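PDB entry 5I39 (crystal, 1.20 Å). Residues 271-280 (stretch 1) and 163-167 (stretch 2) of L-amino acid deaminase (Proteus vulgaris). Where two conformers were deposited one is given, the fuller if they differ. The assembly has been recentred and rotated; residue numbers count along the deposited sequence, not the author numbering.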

# COMPACT_ATOMS: atom_id res chain seq x y z
N THR A 271 -19.65 1.89 -21.49
CA THR A 271 -20.78 2.21 -20.61
C THR A 271 -20.54 1.92 -19.12
O THR A 271 -21.45 2.10 -18.31
CB THR A 271 -22.05 1.46 -21.06
OG1 THR A 271 -21.80 0.05 -21.06
CG2 THR A 271 -22.48 1.90 -22.46
N ALA A 272 -19.33 1.48 -18.76
CA ALA A 272 -18.98 1.28 -17.35
C ALA A 272 -19.03 2.63 -16.61
O ALA A 272 -18.80 3.68 -17.22
CB ALA A 272 -17.60 0.66 -17.23
N PRO A 273 -19.34 2.61 -15.30
CA PRO A 273 -19.60 3.87 -14.60
C PRO A 273 -18.37 4.66 -14.15
O PRO A 273 -18.53 5.80 -13.71
CB PRO A 273 -20.41 3.42 -13.38
CG PRO A 273 -19.89 2.06 -13.09
CD PRO A 273 -19.55 1.45 -14.41
N GLY A 274 -17.18 4.08 -14.24
CA GLY A 274 -15.99 4.71 -13.70
C GLY A 274 -15.94 4.61 -12.19
O GLY A 274 -16.84 4.05 -11.55
N GLY A 275 -14.87 5.15 -11.62
CA GLY A 275 -14.76 5.31 -10.19
C GLY A 275 -14.46 4.04 -9.42
O GLY A 275 -14.03 3.03 -9.98
N ASN A 276 -14.70 4.13 -8.12
CA ASN A 276 -14.47 3.08 -7.14
C ASN A 276 -15.81 2.86 -6.45
O ASN A 276 -16.39 3.81 -5.91
CB ASN A 276 -13.37 3.54 -6.17
CG ASN A 276 -13.03 2.51 -5.10
OD1 ASN A 276 -13.78 1.58 -4.85
ND2 ASN A 276 -11.89 2.71 -4.45
N VAL A 277 -16.29 1.62 -6.48
CA VAL A 277 -17.63 1.28 -6.00
C VAL A 277 -17.53 0.10 -5.05
O VAL A 277 -16.80 -0.86 -5.31
CB VAL A 277 -18.56 0.96 -7.19
CG1 VAL A 277 -19.89 0.36 -6.73
CG2 VAL A 277 -18.80 2.22 -8.01
N ALA A 278 -18.29 0.17 -3.95
CA ALA A 278 -18.39 -0.90 -2.96
C ALA A 278 -19.85 -1.03 -2.55
O ALA A 278 -20.44 -0.08 -2.02
CB ALA A 278 -17.52 -0.58 -1.76
N LEU A 279 -20.43 -2.20 -2.80
CA LEU A 279 -21.86 -2.42 -2.58
C LEU A 279 -22.12 -3.67 -1.75
O LEU A 279 -21.32 -4.61 -1.78
CB LEU A 279 -22.60 -2.58 -3.91
CG LEU A 279 -22.42 -1.46 -4.93
CD1 LEU A 279 -22.95 -1.87 -6.29
CD2 LEU A 279 -23.10 -0.19 -4.44
N PRO A 280 -23.26 -3.71 -1.04
CA PRO A 280 -23.75 -4.96 -0.45
C PRO A 280 -23.79 -6.09 -1.47
O PRO A 280 -23.97 -5.84 -2.66
CB PRO A 280 -25.17 -4.60 0.01
CG PRO A 280 -25.10 -3.14 0.29
CD PRO A 280 -24.16 -2.58 -0.74
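Stretch 2, residues 163-167: QRLRG

Stretch 2 begins with the last two residues of a helix, Gln163 and Arg164, followed by a loop. Leu165 is the first residue to leave helical angles. Stretch 1 begins as a loop, turns through Gly274 and Gly275, and runs on as a strand from Asn276 to Leu279. Stretch 2 runs roughly across stretch 1, neither parallel nor antiparallel. The nearest CA pair is Pro273 CA to Arg166 CA, 5.6 Å. No direct hydrogen bond joins the stretches; packing and three waters do.

Strand residues alternate. Val277 and Leu279 point toward stretch 2, while Asn276 and Ala278 point away. Leu165 has its CA-to-CB bond directed away, but its m,t rotamer brings the side-chain end back. Leu165 CD2 lies 3.8 Å from Val277 CG1 and 4.4 Å from Leu279 CD2.

Pro273 is buried. Pro273 CB packs 3.8 Å from Arg164 O and 4.1 Å from Arg166 CG.

Arg166 takes chi1 p, with chi2 and chi3 both t. The extended chain carries the guanidinium to Pro273 O, which lies over one face. Arg166 NH1 is 3.0 Å from Pro273 O, but the angle is poor for a hydrogen bond. Arg166 NH1 donates a hydrogen bond to Gln163 O at 2.8 Å, which holds this end of the guanidinium near the helix end.

Arg164 has two deposited conformers; the one given has chi1 to chi3 all m. Its CA-to-CB bond points sideways, and the curled chain brings its end nearer stretch 1. Arg164 NH2 reaches 4.0 Å from Gly275 CA. A CB on Gly275 would lie 3.0 Å from Arg164 NH2, a clash, and the positive phi also favours glycine.

Water 1 accepts from Arg164 NH2 (2.9 Å) and lies 2.8 Å from Asn276 O. Water 2 lies between Arg164 O (2.7 Å) and Gly274 O (2.8 Å). Water 3 donates to Arg166 O (2.8 Å) and Thr271 O (2.9 Å).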

# COMPACT_ATOMS: atom_id res chain seq x y z
N GLN A 163 -25.45 9.32 -10.56
CA GLN A 163 -24.40 9.52 -11.56
C GLN A 163 -23.21 8.59 -11.30
O GLN A 163 -22.67 8.01 -12.24
CB GLN A 163 -23.97 11.00 -11.60
CG GLN A 163 -22.83 11.34 -12.56
CD GLN A 163 -23.10 10.94 -14.00
OE1 GLN A 163 -24.24 10.96 -14.47
NE2 GLN A 163 -22.04 10.58 -14.73
N ARG A 164 -22.82 8.44 -10.03
CA ARG A 164 -21.71 7.54 -9.67
C ARG A 164 -22.04 6.07 -9.89
O ARG A 164 -21.15 5.26 -10.13
CB ARG A 164 -21.30 7.72 -8.20
CG ARG A 164 -20.84 9.11 -7.79
CD ARG A 164 -19.60 9.61 -8.51
NE ARG A 164 -18.39 8.84 -8.22
CZ ARG A 164 -17.14 9.27 -8.42
NH1 ARG A 164 -16.89 10.48 -8.90
NH2 ARG A 164 -16.12 8.47 -8.12
N LEU A 165 -23.32 5.71 -9.81
CA LEU A 165 -23.77 4.33 -9.99
C LEU A 165 -24.60 4.14 -11.26
O LEU A 165 -25.50 3.30 -11.30
CB LEU A 165 -24.55 3.88 -8.75
CG LEU A 165 -23.77 3.92 -7.43
CD1 LEU A 165 -24.67 3.55 -6.27
CD2 LEU A 165 -22.55 3.01 -7.46
N ARG A 166 -24.28 4.90 -12.30
CA ARG A 166 -25.06 4.85 -13.53
C ARG A 166 -24.95 3.47 -14.18
O ARG A 166 -23.87 2.88 -14.25
CB ARG A 166 -24.67 5.97 -14.50
CG ARG A 166 -23.25 5.95 -15.04
CD ARG A 166 -22.96 7.24 -15.78
NE ARG A 166 -21.57 7.33 -16.24
CZ ARG A 166 -20.52 7.61 -15.47
NH1 ARG A 166 -20.64 7.83 -14.16
NH2 ARG A 166 -19.30 7.66 -16.02
N GLY A 167 -26.10 2.95 -14.61
CA GLY A 167 -26.20 1.60 -15.16
C GLY A 167 -26.37 0.48 -14.15
O GLY A 167 -26.39 -0.69 -14.53
O HOH W 1 -17.36 6.00 -7.42
O HOH W 2 -18.47 5.49 -9.85
O HOH W 3 -22.65 1.06 -15.94